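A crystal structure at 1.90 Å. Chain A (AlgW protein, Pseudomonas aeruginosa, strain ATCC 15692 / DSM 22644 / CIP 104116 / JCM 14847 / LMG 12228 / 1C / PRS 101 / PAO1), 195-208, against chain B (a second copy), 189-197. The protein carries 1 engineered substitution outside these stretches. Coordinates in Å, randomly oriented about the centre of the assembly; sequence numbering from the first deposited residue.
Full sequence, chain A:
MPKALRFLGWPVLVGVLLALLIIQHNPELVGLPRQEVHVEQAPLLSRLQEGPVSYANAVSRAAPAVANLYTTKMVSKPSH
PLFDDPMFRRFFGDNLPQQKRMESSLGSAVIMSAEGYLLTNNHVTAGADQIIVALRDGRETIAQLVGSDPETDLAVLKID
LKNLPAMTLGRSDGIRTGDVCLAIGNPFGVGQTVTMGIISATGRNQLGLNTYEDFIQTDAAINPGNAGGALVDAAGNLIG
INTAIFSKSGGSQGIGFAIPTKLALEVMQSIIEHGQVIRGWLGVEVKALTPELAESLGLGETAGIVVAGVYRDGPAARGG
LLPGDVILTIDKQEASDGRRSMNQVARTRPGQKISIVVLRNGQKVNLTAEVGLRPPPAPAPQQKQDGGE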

# COMPACT_ATOMS: atom_id res chain seq x y z
N THR A 195 7.65 -2.68 7.56
CA THR A 195 6.33 -2.21 7.13
C THR A 195 5.26 -2.76 8.05
O THR A 195 5.44 -3.78 8.68
N MET A 196 4.10 -2.10 8.07
CA MET A 196 3.05 -2.41 9.02
C MET A 196 1.73 -2.63 8.29
O MET A 196 1.41 -1.91 7.33
N GLY A 197 0.95 -3.59 8.77
CA GLY A 197 -0.40 -3.79 8.28
C GLY A 197 -1.16 -4.69 9.25
O GLY A 197 -0.86 -4.74 10.44
N ILE A 198 -2.14 -5.42 8.72
CA ILE A 198 -2.89 -6.38 9.55
C ILE A 198 -2.82 -7.75 8.92
O ILE A 198 -2.52 -7.91 7.73
N ILE A 199 -3.12 -8.77 9.74
CA ILE A 199 -3.48 -10.09 9.21
C ILE A 199 -4.75 -9.92 8.40
O ILE A 199 -5.80 -9.57 8.96
N SER A 200 -4.67 -10.19 7.09
CA SER A 200 -5.80 -10.03 6.18
C SER A 200 -6.66 -11.29 6.11
O SER A 200 -7.84 -11.21 5.74
N ALA A 201 -6.06 -12.44 6.40
CA ALA A 201 -6.69 -13.76 6.34
C ALA A 201 -5.63 -14.78 6.72
O ALA A 201 -4.42 -14.48 6.73
N THR A 202 -6.09 -15.97 7.07
CA THR A 202 -5.18 -17.07 7.38
C THR A 202 -5.63 -18.32 6.63
O THR A 202 -6.74 -18.40 6.10
N GLY A 203 -4.73 -19.30 6.58
CA GLY A 203 -5.06 -20.60 6.00
C GLY A 203 -5.14 -20.59 4.49
O GLY A 203 -5.88 -21.39 3.92
N ARG A 204 -4.39 -19.69 3.82
CA ARG A 204 -4.49 -19.58 2.36
C ARG A 204 -3.74 -20.75 1.72
O ARG A 204 -2.51 -20.76 1.60
N ASN A 205 -4.51 -21.76 1.36
CA ASN A 205 -4.11 -22.75 0.39
C ASN A 205 -4.92 -22.42 -0.85
O ASN A 205 -5.72 -21.48 -0.84
N GLN A 206 -4.70 -23.16 -1.93
CA GLN A 206 -5.33 -22.95 -3.23
C GLN A 206 -4.68 -21.77 -3.94
O GLN A 206 -5.20 -21.33 -4.97
N LEU A 207 -3.54 -21.26 -3.44
CA LEU A 207 -2.79 -20.23 -4.15
C LEU A 207 -2.01 -20.81 -5.31
O LEU A 207 -1.64 -20.08 -6.24
N GLY A 208 -1.71 -22.11 -5.27
CA GLY A 208 -0.97 -22.73 -6.36
C GLY A 208 0.49 -22.34 -6.41
O GLY A 208 1.09 -22.34 -7.49
N GLY B 189 -9.96 -12.38 -6.32
CA GLY B 189 -10.50 -13.71 -6.07
C GLY B 189 -9.69 -14.56 -5.13
O GLY B 189 -9.83 -15.79 -5.15
N VAL B 190 -8.83 -13.96 -4.30
CA VAL B 190 -8.02 -14.77 -3.39
C VAL B 190 -8.84 -15.32 -2.23
O VAL B 190 -8.39 -16.24 -1.53
N GLY B 191 -10.05 -14.82 -2.02
CA GLY B 191 -10.79 -15.07 -0.80
C GLY B 191 -11.13 -13.77 -0.10
O GLY B 191 -10.61 -12.71 -0.40
N GLN B 192 -12.11 -13.88 0.79
CA GLN B 192 -12.43 -12.75 1.63
C GLN B 192 -11.17 -12.23 2.30
O GLN B 192 -10.42 -13.00 2.90
N THR B 193 -10.99 -10.92 2.25
CA THR B 193 -9.73 -10.29 2.62
C THR B 193 -10.02 -9.02 3.40
O THR B 193 -10.87 -8.23 3.01
N VAL B 194 -9.33 -8.82 4.51
CA VAL B 194 -9.49 -7.59 5.28
C VAL B 194 -8.23 -6.75 5.12
O VAL B 194 -7.15 -7.24 5.39
N THR B 195 -8.38 -5.49 4.73
CA THR B 195 -7.25 -4.56 4.73
C THR B 195 -7.56 -3.37 5.61
O THR B 195 -8.71 -3.05 5.84
N MET B 196 -6.52 -2.68 6.06
CA MET B 196 -6.64 -1.62 7.04
C MET B 196 -5.97 -0.35 6.54
O MET B 196 -4.89 -0.40 5.94
N GLY B 197 -6.59 0.79 6.84
CA GLY B 197 -5.97 2.08 6.57
C GLY B 197 -6.72 3.16 7.33
O GLY B 197 -7.33 2.91 8.37

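The polar centre of the contact is S200(A), where the two strands, running nearly antiparallel, come closest in register with V194(B). Its chi1 m rotamer carries OG to the carbonyl O of V194(B), to which OG donates a 2.7 Å hydrogen bond; in return, V194(B) N donates to S200(A) O at 3.1 Å, so one residue serves both backbone polar groups of V194(B). S200(A) O also accepts from a water at 2.8 Å, and the same water donates to Q192(B) O at 2.9 Å, bridging the chains.

R204(A), its CA-to-CB bond directed toward chain B, reaches across in an m, m, t conformation until NH2 donates to Q192(B) O at 2.8 Å. This acceptor lies near the guanidinium plane, as does T193(B) OG1, 3.0 Å from R204(A) NH2. G191(B) CA and V190(B) O cover one face; a CB on G191(B) would clash with R204(A) NH1.

Apolar contacts lie toward the two ends of this polar array. I198(A) points toward chain B, and its p, t rotamer sets CD1 3.6 Å from V194(B) CG1, while CG2 lies 3.8 Å from M196(B) CB. Beyond it the two methionines meet, M196(A) SD to M196(B) CE at 3.8 Å. At the other end, L207(A) CD2 rests 3.8 Å from CG2 of V190(B), a p rotamer.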

# COMPACT_ATOMS: atom_id res chain seq x y z
CB THR A 195 6.04 -2.60 5.68
OG1 THR A 195 6.25 -4.01 5.54
CG2 THR A 195 6.97 -1.89 4.74
CB MET A 196 2.89 -1.26 10.01
CG MET A 196 1.95 -1.56 11.13
SD MET A 196 0.25 -1.04 10.75
CE MET A 196 0.47 0.75 10.61
CB ILE A 198 -4.38 -6.01 9.77
CG1 ILE A 198 -5.11 -5.91 8.41
CG2 ILE A 198 -4.57 -4.74 10.62
CD1 ILE A 198 -6.63 -5.98 8.56
CB ILE A 199 -3.68 -11.11 10.35
CG1 ILE A 199 -2.46 -11.19 11.26
CG2 ILE A 199 -4.09 -12.50 9.79
CD1 ILE A 199 -1.15 -11.46 10.52
CB SER A 200 -5.30 -9.67 4.78
OG SER A 200 -4.78 -8.36 4.81
CB ALA A 201 -7.28 -14.08 4.96
CB THR A 202 -5.10 -17.34 8.90
OG1 THR A 202 -6.35 -17.91 9.33
CG2 THR A 202 -4.86 -16.05 9.70
CB ARG A 204 -3.95 -18.25 1.86
CG ARG A 204 -4.87 -17.09 2.21
CD ARG A 204 -6.08 -17.02 1.30
NE ARG A 204 -6.60 -15.67 1.27
CZ ARG A 204 -7.80 -15.29 1.70
NH1 ARG A 204 -8.65 -16.17 2.22
NH2 ARG A 204 -8.16 -14.01 1.63
CB ASN A 205 -4.35 -24.16 0.93
CG ASN A 205 -5.68 -24.27 1.66
OD1 ASN A 205 -6.73 -24.04 1.07
ND2 ASN A 205 -5.64 -24.58 2.96
CB GLN A 206 -6.85 -22.72 -3.15
CG GLN A 206 -7.59 -23.73 -2.27
CD GLN A 206 -9.11 -23.56 -2.27
OE1 GLN A 206 -9.64 -22.50 -1.90
NE2 GLN A 206 -9.81 -24.61 -2.67
CB LEU A 207 -1.82 -19.53 -3.19
CG LEU A 207 -2.44 -18.64 -2.12
CD1 LEU A 207 -1.36 -17.75 -1.55
CD2 LEU A 207 -3.53 -17.83 -2.73
CB VAL B 190 -6.81 -13.96 -2.86
CG1 VAL B 190 -7.26 -12.88 -1.91
CG2 VAL B 190 -5.78 -14.86 -2.18
CB GLN B 192 -13.44 -13.12 2.70
CG GLN B 192 -14.01 -11.85 3.27
CD GLN B 192 -14.89 -12.09 4.47
OE1 GLN B 192 -14.43 -12.57 5.52
NE2 GLN B 192 -16.17 -11.73 4.33
CB THR B 193 -8.90 -9.96 1.36
OG1 THR B 193 -8.40 -11.16 0.75
CG2 THR B 193 -7.70 -8.99 1.70
CB VAL B 194 -9.78 -7.84 6.78
CG1 VAL B 194 -10.07 -6.48 7.49
CG2 VAL B 194 -10.98 -8.75 6.93
CB THR B 195 -6.91 -4.10 3.32
OG1 THR B 195 -8.10 -3.60 2.70
CG2 THR B 195 -6.39 -5.25 2.49
CB MET B 196 -6.01 -2.05 8.36
CG MET B 196 -6.25 -1.09 9.49
SD MET B 196 -4.92 0.15 9.62
CE MET B 196 -3.50 -0.91 10.02
O HOH W 1 -10.14 -12.77 5.79